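Local coordinates for cysteine desulfurase (Fervidobacterium islandicum, PDB 6A6E), which catalyses the pyridoxal-phosphate-dependent removal of sulfur from cysteine, leaving alanine, and probably supplies persulfide sulfur to the Suf pathway of iron-sulfur cluster assembly, at residues A[8-13]-A[308-313]; A[19-24]-A[44-49]; A[31-36]-A[404-409]; A[235-240]-A[400-405]. One frame throughout, in Å; residues are numbered along the deposited sequence.

Contact 1: A[8-13]-A[308-313]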
loop_
_atom_site.group_PDB
_atom_site.type_symbol
_atom_site.label_atom_id
_atom_site.label_comp_id
_atom_site.label_asym_id
_atom_site.label_seq_id
_atom_site.Cartn_x
_atom_site.Cartn_y
_atom_site.Cartn_z
ATOM N N THR A 8 1.634 -0.724 37.679
ATOM C CA THR A 8 2.922 -0.416 38.295
ATOM C C THR A 8 3.719 0.623 37.430
ATOM O O THR A 8 4.784 1.074 37.816
ATOM C CB THR A 8 3.727 -1.736 38.518
ATOM O OG1 THR A 8 4.742 -1.509 39.493
ATOM C CG2 THR A 8 4.407 -2.273 37.263
ATOM N N VAL A 9 3.182 1.000 36.265
ATOM C CA VAL A 9 3.944 1.706 35.230
ATOM C C VAL A 9 3.467 3.136 35.076
ATOM O O VAL A 9 4.287 4.022 34.967
ATOM C CB VAL A 9 3.787 0.988 33.861
ATOM C CG1 VAL A 9 4.410 1.799 32.726
ATOM C CG2 VAL A 9 4.373 -0.426 33.927
ATOM N N PHE A 10 2.144 3.336 35.005
ATOM C CA PHE A 10 1.563 4.622 34.702
ATOM C C PHE A 10 0.766 5.107 35.908
ATOM O O PHE A 10 0.073 4.316 36.520
ATOM C CB PHE A 10 0.548 4.505 33.536
ATOM C CG PHE A 10 1.165 4.220 32.201
ATOM C CD1 PHE A 10 2.105 5.060 31.677
ATOM C CD2 PHE A 10 0.756 3.140 31.459
ATOM C CE1 PHE A 10 2.672 4.818 30.425
ATOM C CE2 PHE A 10 1.327 2.860 30.223
ATOM C CZ PHE A 10 2.287 3.715 29.701
ATOM N N SER A 11 0.803 6.409 36.187
ATOM C CA SER A 11 -0.071 7.025 37.178
ATOM C C SER A 11 -1.517 6.914 36.715
ATOM O O SER A 11 -1.786 6.633 35.548
ATOM C CB SER A 11 0.323 8.500 37.352
ATOM O OG SER A 11 0.128 9.263 36.165
ATOM N N ASP A 12 -2.467 7.142 37.595
ATOM C CA ASP A 12 -3.864 7.074 37.169
ATOM C C ASP A 12 -4.193 8.192 36.207
ATOM O O ASP A 12 -5.060 8.033 35.342
ATOM C CB ASP A 12 -4.809 7.083 38.356
ATOM C CG ASP A 12 -4.713 5.815 39.153
ATOM O OD1 ASP A 12 -4.892 4.723 38.560
ATOM O OD2 ASP A 12 -4.425 5.896 40.368
ATOM N N GLU A 13 -3.495 9.316 36.340
ATOM C CA GLU A 13 -3.673 10.410 35.409
ATOM C C GLU A 13 -3.047 10.175 34.003
ATOM O O GLU A 13 -3.642 10.556 33.016
ATOM C CB GLU A 13 -3.047 11.676 35.981
ATOM C CG GLU A 13 -3.221 12.913 35.084
ATOM C CD GLU A 13 -2.074 13.919 35.174
ATOM O OE1 GLU A 13 -1.153 13.748 36.019
ATOM O OE2 GLU A 13 -2.101 14.901 34.391
ATOM N N PHE A 308 8.452 4.571 25.448
ATOM C CA PHE A 308 8.185 3.283 24.863
ATOM C C PHE A 308 8.581 2.150 25.811
ATOM O O PHE A 308 8.002 1.062 25.744
ATOM C CB PHE A 308 8.882 3.145 23.524
ATOM C CG PHE A 308 8.391 1.948 22.701
ATOM C CD1 PHE A 308 7.057 1.847 22.327
ATOM C CD2 PHE A 308 9.240 0.903 22.427
ATOM C CE1 PHE A 308 6.587 0.714 21.627
ATOM C CE2 PHE A 308 8.791 -0.228 21.741
ATOM C CZ PHE A 308 7.465 -0.317 21.329
ATOM N N GLU A 309 9.545 2.399 26.702
ATOM C CA GLU A 309 9.847 1.467 27.809
ATOM C C GLU A 309 8.649 1.289 28.755
ATOM O O GLU A 309 8.366 0.204 29.174
ATOM C CB GLU A 309 11.146 1.836 28.612
ATOM C CG GLU A 309 11.607 0.752 29.612
ATOM C CD GLU A 309 11.899 -0.633 28.973
ATOM O OE1 GLU A 309 12.392 -0.668 27.806
ATOM O OE2 GLU A 309 11.638 -1.694 29.622
ATOM N N LYS A 310 7.932 2.345 29.058
ATOM C CA LYS A 310 6.721 2.186 29.770
ATOM C C LYS A 310 5.677 1.380 28.974
ATOM O O LYS A 310 4.950 0.575 29.552
ATOM C CB LYS A 310 6.172 3.532 30.164
ATOM C CG LYS A 310 7.036 4.268 31.196
ATOM C CD LYS A 310 6.492 5.669 31.401
ATOM C CE LYS A 310 7.002 6.348 32.647
ATOM N NZ LYS A 310 6.047 7.444 33.020
ATOM N N VAL A 311 5.605 1.572 27.643
ATOM C CA VAL A 311 4.628 0.844 26.836
ATOM C C VAL A 311 4.917 -0.635 26.989
ATOM O O VAL A 311 4.023 -1.415 27.254
ATOM C CB VAL A 311 4.658 1.303 25.333
ATOM C CG1 VAL A 311 3.830 0.370 24.452
ATOM C CG2 VAL A 311 4.146 2.741 25.218
ATOM N N GLU A 312 6.189 -0.996 26.862
ATOM C CA GLU A 312 6.622 -2.320 26.932
ATOM C C GLU A 312 6.356 -2.967 28.279
ATOM O O GLU A 312 5.823 -4.094 28.318
ATOM C CB GLU A 312 8.089 -2.401 26.557
ATOM C CG GLU A 312 8.688 -3.771 26.717
ATOM C CD GLU A 312 10.157 -3.861 26.317
ATOM O OE1 GLU A 312 10.719 -3.067 25.486
ATOM O OE2 GLU A 312 10.765 -4.832 26.796
ATOM N N LYS A 313 6.690 -2.258 29.365
ATOM C CA LYS A 313 6.389 -2.732 30.724
ATOM C C LYS A 313 4.909 -2.895 30.983
ATOM O O LYS A 313 4.530 -3.865 31.599
ATOM C CB LYS A 313 6.978 -1.790 31.811
ATOM C CG LYS A 313 8.464 -1.978 32.083
ATOM C CD LYS A 313 8.666 -3.125 33.090
ATOM C CE LYS A 313 10.130 -3.488 33.370
ATOM N NZ LYS A 313 10.736 -4.332 32.291
#
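Lys310 NZ forms a salt bridge with Glu14 OE2, and the methylenes of the same Lys310 lie against Val9 and Phe10, so that one long side chain ties the start of helix 308-327 to that of helix 12-20. The 8-13 segment is the lead-in to the latter helix. Ser11 is its N-cap: OG caps a backbone N of the first turn, and Ser11 N bonds to Glu14 OE1, consistent with a capping box. No hydrogen bond crosses between the two segments, and the contact rests mainly on carbon atoms. Branched Val9 spans the helix surface with its two methyls. CG1, anti to the backbone N (chi1 172°), reaches Lys310 CB at 3.6 Å, while CG2 meets Lys313 CB, also at 3.6 Å and about one turn further on. Phe10 brings its ring tip obliquely to the same lysine, with CE1 3.7 Å from Lys310 CB. A large aromatic suits this buried place, where it also packs on Ile306 and meets His314 edge-to-face. The Val9 methyl does double duty: CG1 lies 3.9 Å above the centre of one face of the Phe10 ring and 3.4 Å from Lys310 O.

Contact 2: A[19-24]-A[44-49]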
loop_
_atom_site.group_PDB
_atom_site.type_symbol
_atom_site.label_atom_id
_atom_site.label_comp_id
_atom_site.label_asym_id
_atom_site.label_seq_id
_atom_site.Cartn_x
_atom_site.Cartn_y
_atom_site.Cartn_z
ATOM N N LEU A 19 -6.014 6.459 27.701
ATOM C CA LEU A 19 -7.284 5.933 27.293
ATOM C C LEU A 19 -8.134 6.984 26.596
ATOM O O LEU A 19 -8.876 6.675 25.623
ATOM C CB LEU A 19 -8.046 5.327 28.487
ATOM C CG LEU A 19 -7.812 3.881 28.958
ATOM C CD1 LEU A 19 -6.435 3.345 28.680
ATOM C CD2 LEU A 19 -8.124 3.781 30.459
ATOM N N ASN A 20 -8.053 8.233 27.036
ATOM C CA ASN A 20 -8.877 9.238 26.365
ATOM C C ASN A 20 -8.417 9.534 24.916
ATOM O O ASN A 20 -9.132 10.141 24.170
ATOM C CB ASN A 20 -8.974 10.537 27.200
ATOM C CG ASN A 20 -10.015 10.433 28.343
ATOM O OD1 ASN A 20 -10.919 9.550 28.338
ATOM N ND2 ASN A 20 -9.885 11.337 29.350
ATOM N N ASP A 21 -7.211 9.120 24.549
ATOM C CA ASP A 21 -6.694 9.289 23.176
ATOM C C ASP A 21 -7.410 8.355 22.172
ATOM O O ASP A 21 -7.288 8.591 20.975
ATOM C CB ASP A 21 -5.195 8.984 23.136
ATOM C CG ASP A 21 -4.353 10.061 23.786
ATOM O OD1 ASP A 21 -4.750 11.208 23.638
ATOM O OD2 ASP A 21 -3.283 9.754 24.358
ATOM N N PHE A 22 -8.136 7.319 22.644
ATOM C CA PHE A 22 -8.759 6.299 21.763
ATOM C C PHE A 22 -10.267 6.325 21.764
ATOM O O PHE A 22 -10.890 5.650 22.565
ATOM C CB PHE A 22 -8.243 4.938 22.139
ATOM C CG PHE A 22 -6.784 4.841 21.984
ATOM C CD1 PHE A 22 -5.949 5.241 23.025
ATOM C CD2 PHE A 22 -6.202 4.490 20.754
ATOM C CE1 PHE A 22 -4.572 5.240 22.894
ATOM C CE2 PHE A 22 -4.798 4.449 20.633
ATOM C CZ PHE A 22 -3.977 4.856 21.695
ATOM N N PRO A 23 -10.850 7.095 20.862
ATOM C CA PRO A 23 -12.264 7.289 20.927
ATOM C C PRO A 23 -13.076 6.015 20.808
ATOM O O PRO A 23 -14.180 5.995 21.328
ATOM C CB PRO A 23 -12.560 8.211 19.756
ATOM C CG PRO A 23 -11.264 8.909 19.486
ATOM C CD PRO A 23 -10.234 7.873 19.775
ATOM N N ALA A 24 -12.577 4.969 20.144
ATOM C CA ALA A 24 -13.369 3.762 20.025
ATOM C C ALA A 24 -13.746 3.198 21.405
ATOM O O ALA A 24 -14.720 2.504 21.520
ATOM C CB ALA A 24 -12.639 2.692 19.226
ATOM N N LEU A 44 -6.266 -0.077 17.659
ATOM C CA LEU A 44 -7.160 1.086 17.613
ATOM C C LEU A 44 -6.301 2.330 17.397
ATOM O O LEU A 44 -5.086 2.311 17.667
ATOM C CB LEU A 44 -7.919 1.207 18.936
ATOM C CG LEU A 44 -8.808 0.069 19.394
ATOM C CD1 LEU A 44 -9.410 0.454 20.733
ATOM C CD2 LEU A 44 -9.893 -0.332 18.404
ATOM N N LYS A 45 -6.919 3.394 16.896
ATOM C CA LYS A 45 -6.199 4.602 16.481
ATOM C C LYS A 45 -6.342 5.758 17.453
ATOM O O LYS A 45 -7.389 5.999 18.062
ATOM C CB LYS A 45 -6.660 5.064 15.092
ATOM C CG LYS A 45 -6.725 3.965 14.023
ATOM C CD LYS A 45 -5.482 3.073 13.987
ATOM C CE LYS A 45 -5.584 1.973 12.949
ATOM N NZ LYS A 45 -4.539 0.955 13.258
ATOM N N CYS A 46 -5.241 6.484 17.562
ATOM C CA CYS A 46 -5.075 7.616 18.435
ATOM C C CYS A 46 -5.608 8.867 17.768
ATOM O O CYS A 46 -5.233 9.181 16.640
ATOM C CB CYS A 46 -3.593 7.766 18.751
ATOM S SG CYS A 46 -3.268 9.285 19.630
ATOM N N LYS A 47 -6.488 9.594 18.444
ATOM C CA LYS A 47 -7.117 10.759 17.837
ATOM C C LYS A 47 -6.104 11.833 17.437
ATOM O O LYS A 47 -6.182 12.364 16.343
ATOM C CB LYS A 47 -8.104 11.353 18.785
ATOM C CG LYS A 47 -8.942 12.457 18.194
ATOM C CD LYS A 47 -10.151 12.685 19.100
ATOM C CE LYS A 47 -10.243 14.125 19.521
ATOM N NZ LYS A 47 -10.765 14.908 18.388
ATOM N N SER A 48 -5.114 12.104 18.279
ATOM C CA SER A 48 -4.182 13.181 17.965
ATOM C C SER A 48 -3.318 12.806 16.765
ATOM O O SER A 48 -3.011 13.667 15.955
ATOM C CB SER A 48 -3.341 13.586 19.191
ATOM O OG SER A 48 -2.383 12.596 19.568
ATOM N N VAL A 49 -2.975 11.511 16.630
ATOM C CA VAL A 49 -2.173 11.075 15.464
ATOM C C VAL A 49 -2.998 11.224 14.204
ATOM O O VAL A 49 -2.513 11.736 13.179
ATOM C CB VAL A 49 -1.678 9.629 15.609
ATOM C CG1 VAL A 49 -1.122 9.064 14.300
ATOM C CG2 VAL A 49 -0.661 9.582 16.735
HETATM O O HOH W 1 -5.621 11.980 21.216
HETATM O O HOH W 2 -2.659 12.668 22.482
HETATM O O HOH W 3 -9.935 4.708 18.676
#
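At the N terminus of helix 47-59, Asp21 serves the backbone N-H groups that follow the N-cap residue Cys46. Its carbonyl O accepts from Lys47 N at 2.8 Å in a nearly straight bond (170° at the hydrogen), the donor lying close to the C=O axis. Its side chain continues the job through water: one molecule donates to Asp21 OD1 and accepts from Ser48 N, and a second links OD1 to Ser48 OG. Tyr302 OH holds the other carboxylate oxygen, OD2. The Phe22 ring lies against the backbone of 44-46, with Leu44 O at its edge, 3.7 Å from CE2, and Cys46 CB as apolar partner, 4.0 Å from Phe22 CE2. The small thiol suits the spot: SG lies 5.4 Å from the Phe22 ring centroid, a sulfur-aromatic contact. Pro23 CG crosses Lys47 CD at 4.0 Å, and Tyr59 and Leu58 of the second subunit pack on these two residues. Asp21's carbonyl and water-linked carboxylate, whose charge may be favourable here, thus meet N-H groups left unbonded at a helix N terminus.

Contact 3: A[31-36]-A[404-409]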
loop_
_atom_site.group_PDB
_atom_site.type_symbol
_atom_site.label_atom_id
_atom_site.label_comp_id
_atom_site.label_asym_id
_atom_site.label_seq_id
_atom_site.Cartn_x
_atom_site.Cartn_y
_atom_site.Cartn_z
ATOM N N GLY A 31 -25.109 -1.995 25.391
ATOM C CA GLY A 31 -25.017 -1.382 26.697
ATOM C C GLY A 31 -23.803 -1.699 27.541
ATOM O O GLY A 31 -23.753 -1.249 28.670
ATOM N N LYS A 32 -22.820 -2.440 27.023
ATOM C CA LYS A 32 -21.531 -2.621 27.720
ATOM C C LYS A 32 -20.361 -1.959 26.939
ATOM O O LYS A 32 -20.314 -1.998 25.688
ATOM C CB LYS A 32 -21.243 -4.086 27.917
ATOM C CG LYS A 32 -22.342 -4.784 28.681
ATOM C CD LYS A 32 -21.915 -6.144 29.091
ATOM C CE LYS A 32 -22.983 -6.805 29.957
ATOM N NZ LYS A 32 -22.293 -7.888 30.708
ATOM N N ARG A 33 -19.435 -1.356 27.673
ATOM C CA ARG A 33 -18.324 -0.699 27.037
ATOM C C ARG A 33 -17.494 -1.731 26.257
ATOM O O ARG A 33 -17.413 -2.935 26.604
ATOM C CB ARG A 33 -17.442 0.056 28.038
ATOM C CG ARG A 33 -16.593 -0.857 28.901
ATOM C CD ARG A 33 -15.779 -0.122 29.967
ATOM N NE ARG A 33 -14.989 -1.081 30.746
ATOM C CZ ARG A 33 -13.795 -1.545 30.411
ATOM N NH1 ARG A 33 -13.181 -1.095 29.303
ATOM N NH2 ARG A 33 -13.195 -2.458 31.180
ATOM N N LEU A 34 -16.891 -1.213 25.196
ATOM C CA LEU A 34 -16.018 -1.992 24.325
ATOM C C LEU A 34 -14.820 -2.416 25.112
ATOM O O LEU A 34 -14.098 -1.614 25.683
ATOM C CB LEU A 34 -15.604 -1.172 23.074
ATOM C CG LEU A 34 -14.468 -1.826 22.249
ATOM C CD1 LEU A 34 -14.948 -3.167 21.652
ATOM C CD2 LEU A 34 -13.976 -0.870 21.175
ATOM N N VAL A 35 -14.607 -3.712 25.165
ATOM C CA VAL A 35 -13.406 -4.263 25.723
ATOM C C VAL A 35 -12.605 -4.881 24.541
ATOM O O VAL A 35 -12.841 -6.022 24.149
ATOM C CB VAL A 35 -13.720 -5.306 26.826
ATOM C CG1 VAL A 35 -12.452 -6.000 27.252
ATOM C CG2 VAL A 35 -14.327 -4.594 28.052
ATOM N N TYR A 36 -11.611 -4.154 24.036
ATOM C CA TYR A 36 -10.960 -4.536 22.753
ATOM C C TYR A 36 -9.757 -5.399 23.008
ATOM O O TYR A 36 -8.711 -4.909 23.443
ATOM C CB TYR A 36 -10.592 -3.312 21.917
ATOM C CG TYR A 36 -10.102 -3.663 20.531
ATOM C CD1 TYR A 36 -10.988 -3.929 19.510
ATOM C CD2 TYR A 36 -8.761 -3.802 20.262
ATOM C CE1 TYR A 36 -10.556 -4.310 18.247
ATOM C CE2 TYR A 36 -8.310 -4.094 18.964
ATOM C CZ TYR A 36 -9.201 -4.372 17.981
ATOM O OH TYR A 36 -8.780 -4.678 16.713
ATOM N N TYR A 404 -3.772 0.534 25.567
ATOM C CA TYR A 404 -4.968 1.101 26.116
ATOM C C TYR A 404 -5.825 0.004 26.854
ATOM O O TYR A 404 -6.973 0.257 27.215
ATOM C CB TYR A 404 -5.813 1.801 24.991
ATOM C CG TYR A 404 -5.805 0.992 23.678
ATOM C CD1 TYR A 404 -6.388 -0.292 23.608
ATOM C CD2 TYR A 404 -5.125 1.464 22.558
ATOM C CE1 TYR A 404 -6.320 -1.067 22.454
ATOM C CE2 TYR A 404 -5.011 0.690 21.379
ATOM C CZ TYR A 404 -5.610 -0.563 21.330
ATOM O OH TYR A 404 -5.484 -1.315 20.224
ATOM N N ASN A 405 -5.318 -1.192 27.027
ATOM C CA ASN A 405 -6.044 -2.195 27.813
ATOM C C ASN A 405 -5.719 -2.079 29.323
ATOM O O ASN A 405 -4.711 -1.501 29.717
ATOM C CB ASN A 405 -5.772 -3.631 27.337
ATOM C CG ASN A 405 -6.425 -3.946 25.999
ATOM O OD1 ASN A 405 -5.721 -4.378 25.063
ATOM N ND2 ASN A 405 -7.761 -3.726 25.878
ATOM N N THR A 406 -6.609 -2.618 30.146
ATOM C CA THR A 406 -6.501 -2.566 31.618
ATOM C C THR A 406 -6.685 -3.938 32.230
ATOM O O THR A 406 -7.107 -4.901 31.567
ATOM C CB THR A 406 -7.578 -1.640 32.232
ATOM O OG1 THR A 406 -8.876 -2.222 32.050
ATOM C CG2 THR A 406 -7.505 -0.236 31.618
ATOM N N LYS A 407 -6.353 -4.054 33.502
ATOM C CA LYS A 407 -6.651 -5.282 34.203
ATOM C C LYS A 407 -8.117 -5.496 34.328
ATOM O O LYS A 407 -8.580 -6.618 34.256
ATOM C CB LYS A 407 -6.008 -5.282 35.570
ATOM C CG LYS A 407 -4.539 -5.595 35.450
ATOM C CD LYS A 407 -3.868 -5.491 36.801
ATOM C CE LYS A 407 -2.500 -6.135 36.777
ATOM N NZ LYS A 407 -1.610 -5.244 37.548
ATOM N N GLU A 408 -8.876 -4.421 34.457
ATOM C CA GLU A 408 -10.324 -4.565 34.427
ATOM C C GLU A 408 -10.881 -5.188 33.128
ATOM O O GLU A 408 -11.805 -6.032 33.173
ATOM C CB GLU A 408 -11.001 -3.242 34.729
ATOM C CG GLU A 408 -12.506 -3.431 34.722
ATOM C CD GLU A 408 -13.278 -2.165 34.999
ATOM O OE1 GLU A 408 -13.399 -1.812 36.198
ATOM O OE2 GLU A 408 -13.802 -1.561 34.032
ATOM N N ASP A 409 -10.324 -4.781 31.966
ATOM C CA ASP A 409 -10.668 -5.413 30.678
ATOM C C ASP A 409 -10.501 -6.909 30.766
ATOM O O ASP A 409 -11.359 -7.690 30.346
ATOM C CB ASP A 409 -9.770 -4.905 29.537
ATOM C CG ASP A 409 -10.030 -3.476 29.153
ATOM O OD1 ASP A 409 -11.165 -2.974 29.340
ATOM O OD2 ASP A 409 -9.099 -2.842 28.534
HETATM O O HOH W 4 -15.920 -2.877 33.037
#
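Salt bridges from Arg33 to Asp409 and Glu408 join strand 32-36 of the mixed sheet, in what is by family the smaller domain of a fold-type I PLP enzyme, to the N terminus of helix 407-423. The guanidinium grips Asp409 end-on, NH1 and NH2 both reaching OD1, each at 2.8 Å and nearly in the guanidinium plane. Arg33 NH2 adds a weak bond to Glu408 OE2 at 3.1 Å, and a water links Arg33 NE to that oxygen. Thr406 and Asp409 form a capping box: Asp409 N donates to Thr406 OG1 at 2.9 Å and Thr406 N to Asp409 OD2 at 3.0 Å. Asn405 ND2 reaches OD2 from the opposite face and also donates to Tyr36 O at 2.9 Å, a double role suiting an amide. Each oxygen of buried Asp409 thus has two donors, which probably favours the charged form. Val35 adds van der Waals packing: CG1 touches Asp409 CB at 3.7 Å, and CG2 covers one face of the nearby Arg33 guanidinium, offset toward its rim.

Contact 4: A[235-240]-A[400-405]. With PLP (pyridoxal-5'-phosphate), chain E.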
loop_
_atom_site.group_PDB
_atom_site.type_symbol
_atom_site.label_atom_id
_atom_site.label_comp_id
_atom_site.label_asym_id
_atom_site.label_seq_id
_atom_site.Cartn_x
_atom_site.Cartn_y
_atom_site.Cartn_z
ATOM N N HIS A 235 -0.220 -0.906 10.999
ATOM C CA HIS A 235 -1.599 -0.946 11.571
ATOM C C HIS A 235 -1.646 -1.672 12.921
ATOM O O HIS A 235 -2.623 -1.475 13.660
ATOM C CB HIS A 235 -2.684 -1.527 10.637
ATOM C CG HIS A 235 -2.496 -2.986 10.321
ATOM N ND1 HIS A 235 -3.178 -3.986 10.990
ATOM C CD2 HIS A 235 -1.729 -3.602 9.380
ATOM C CE1 HIS A 235 -2.788 -5.161 10.509
ATOM N NE2 HIS A 235 -1.898 -4.947 9.540
ATOM N N LYS A 236 -0.607 -2.479 13.193
ATOM C CA LYS A 236 -0.428 -3.152 14.455
ATOM C C LYS A 236 0.289 -2.378 15.561
ATOM O O LYS A 236 0.326 -2.862 16.702
ATOM C CB LYS A 236 0.206 -4.542 14.294
ATOM C CG LYS A 236 -0.736 -5.520 13.577
ATOM C CD LYS A 236 -0.146 -6.926 13.525
ATOM C CE LYS A 236 -0.997 -7.818 12.656
ATOM N NZ LYS A 236 -0.297 -9.131 12.476
ATOM N N ILE A 237 0.744 -1.158 15.255
ATOM C CA ILE A 237 1.369 -0.297 16.221
ATOM C C ILE A 237 0.664 1.047 16.314
ATOM O O ILE A 237 1.326 2.103 16.263
ATOM C CB ILE A 237 2.889 -0.216 15.908
ATOM C CG1 ILE A 237 3.658 0.488 17.039
ATOM C CG2 ILE A 237 3.194 0.408 14.568
ATOM C CD1 ILE A 237 5.182 0.444 16.909
ATOM N N LEU A 238 -0.669 1.037 16.347
ATOM C CA LEU A 238 -1.495 2.253 16.348
ATOM C C LEU A 238 -1.490 3.038 15.053
ATOM O O LEU A 238 -2.139 4.076 14.944
ATOM C CB LEU A 238 -1.111 3.223 17.493
ATOM C CG LEU A 238 -0.931 2.637 18.879
ATOM C CD1 LEU A 238 -0.416 3.724 19.796
ATOM C CD2 LEU A 238 -2.263 2.138 19.405
ATOM N N GLY A 239 -0.853 2.506 14.014
ATOM C CA GLY A 239 -0.635 3.277 12.808
ATOM C C GLY A 239 -1.668 3.138 11.735
ATOM O O GLY A 239 -2.615 2.343 11.847
ATOM N N PRO A 240 -1.502 3.920 10.683
ATOM C CA PRO A 240 -2.352 3.844 9.503
ATOM C C PRO A 240 -2.353 2.465 8.884
ATOM O O PRO A 240 -1.432 1.688 9.089
ATOM C CB PRO A 240 -1.742 4.875 8.537
ATOM C CG PRO A 240 -0.668 5.640 9.271
ATOM C CD PRO A 240 -0.300 4.784 10.465
ATOM N N SER A 400 -5.855 -10.743 23.008
ATOM C CA SER A 400 -4.569 -10.069 22.870
ATOM C C SER A 400 -4.653 -8.654 23.430
ATOM O O SER A 400 -5.650 -7.950 23.195
ATOM C CB SER A 400 -4.157 -10.120 21.395
ATOM O OG SER A 400 -5.151 -9.552 20.528
ATOM N N VAL A 401 -3.606 -8.233 24.157
ATOM C CA VAL A 401 -3.605 -6.972 24.881
ATOM C C VAL A 401 -2.635 -5.968 24.256
ATOM O O VAL A 401 -1.648 -6.356 23.615
ATOM C CB VAL A 401 -3.235 -7.133 26.391
ATOM C CG1 VAL A 401 -4.302 -7.895 27.119
ATOM C CG2 VAL A 401 -1.922 -7.901 26.588
ATOM N N TYR A 402 -2.929 -4.682 24.490
ATOM C CA TYR A 402 -2.035 -3.620 24.057
ATOM C C TYR A 402 -2.225 -2.388 24.963
ATOM O O TYR A 402 -2.835 -2.475 26.043
ATOM C CB TYR A 402 -2.282 -3.290 22.552
ATOM C CG TYR A 402 -1.117 -2.542 21.874
ATOM C CD1 TYR A 402 0.173 -3.018 21.952
ATOM C CD2 TYR A 402 -1.324 -1.407 21.133
ATOM C CE1 TYR A 402 1.233 -2.388 21.341
ATOM C CE2 TYR A 402 -0.259 -0.756 20.507
ATOM C CZ TYR A 402 1.021 -1.246 20.626
ATOM O OH TYR A 402 2.066 -0.603 20.010
ATOM N N LEU A 403 -1.700 -1.247 24.523
ATOM C CA LEU A 403 -1.447 -0.090 25.349
ATOM C C LEU A 403 -2.613 0.377 26.212
ATOM O O LEU A 403 -2.441 0.630 27.425
ATOM C CB LEU A 403 -1.042 1.091 24.437
ATOM C CG LEU A 403 -0.824 2.430 25.115
ATOM C CD1 LEU A 403 0.280 2.247 26.137
ATOM C CD2 LEU A 403 -0.447 3.524 24.154
ATOM N N TYR A 404 -3.772 0.534 25.567
ATOM C CA TYR A 404 -4.968 1.101 26.116
ATOM C C TYR A 404 -5.825 0.004 26.854
ATOM O O TYR A 404 -6.973 0.257 27.215
ATOM C CB TYR A 404 -5.813 1.801 24.991
ATOM C CG TYR A 404 -5.805 0.992 23.678
ATOM C CD1 TYR A 404 -6.388 -0.292 23.608
ATOM C CD2 TYR A 404 -5.125 1.464 22.558
ATOM C CE1 TYR A 404 -6.320 -1.067 22.454
ATOM C CE2 TYR A 404 -5.011 0.690 21.379
ATOM C CZ TYR A 404 -5.610 -0.563 21.330
ATOM O OH TYR A 404 -5.484 -1.315 20.224
ATOM N N ASN A 405 -5.318 -1.192 27.027
ATOM C CA ASN A 405 -6.044 -2.195 27.813
ATOM C C ASN A 405 -5.719 -2.079 29.323
ATOM O O ASN A 405 -4.711 -1.501 29.717
ATOM C CB ASN A 405 -5.772 -3.631 27.337
ATOM C CG ASN A 405 -6.425 -3.946 25.999
ATOM O OD1 ASN A 405 -5.721 -4.378 25.063
ATOM N ND2 ASN A 405 -7.761 -3.726 25.878
HETATM N N1 PLP E . 3.160 -12.132 10.785
HETATM C C2 PLP E . 2.703 -12.034 12.006
HETATM C C2A PLP E . 3.343 -12.797 13.116
HETATM C C3 PLP E . 1.528 -11.188 12.216
HETATM O O3 PLP E . 1.037 -11.105 13.440
HETATM C C4 PLP E . 0.950 -10.432 11.107
HETATM C C4A PLP E . -0.153 -9.502 11.254
HETATM C C5 PLP E . 1.523 -10.649 9.774
HETATM C C6 PLP E . 2.592 -11.492 9.723
HETATM C C5A PLP E . 0.950 -9.992 8.515
HETATM O O4P PLP E . 0.714 -8.592 8.507
HETATM P P PLP E . -0.120 -7.765 7.388
HETATM O O1P PLP E . 0.599 -7.851 6.101
HETATM O O2P PLP E . -1.471 -8.413 7.471
HETATM O O3P PLP E . -0.043 -6.390 7.981
#
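Leu238 reaches across to Tyr402, Leu403 and Tyr404. From CB the chain turns to put CG anti to the carbonyl carbon (chi1 -47°), 3.8 Å from Tyr402 CE2 and in the plane of that ring, at its edge. At the fork, CD2 enters between two tyrosines, 3.7 Å from Tyr402 CE2 and 3.7 Å from Tyr404 CE2, near the plane of each ring; CD1 points to Leu403 CD2, 4.4 Å off. A forked aliphatic residue thus serves three neighbours, although its backbone takes a positive phi (69°), with Leu238 N bonded to Thr43 OG1. Two residues earlier lies the cofactor lysine of this fold-type I enzyme: Lys236 NZ is covalently joined to C4A of PLP at 1.3 Å, the internal aldimine, at the end of a side chain extended beyond CG. Next to it, His235 NE2 donates to PLP O3P at 2.8 Å, the phosphate lying at the edge of the imidazole, while Ser42 OG holds His235 ND1. Thr287 of the second subunit also bonds to the cofactor. On the far side, residues 402-405 make a type I turn closed by Asn405 N to Tyr402 O; in addition Tyr402 N donates to Asn405 OD1 at 2.9 Å, in the carbonyl plane on a lone pair. Tyr402 OH passes by Ile237 CG1 at 3.5 Å and bonds to Pro216 O.

Starting at the N terminus, residues 8-13 open contact 1, which closes a loop of nearly three hundred residues on helix 308-327. Residues 19-24 follow, and contact 2 closes early at 44-49, wholly within the span of contact 1. Between those two segments strand 32-36 opens contact 3, which therefore crosses contact 2, and, by closing at 404-409, crosses contact 1 as well. Contact 4 opens at the cofactor lysine loop after contact 2 has closed, crosses contact 1, and finishes in the 400-409 region where contact 3 also finishes, sharing Tyr404 and Asn405. That region is the hub: Leu403 packs on Val311 of contact 1, and Tyr404 meets Phe22 of contact 2, joining N-terminal segment, C-terminal helix and PLP site.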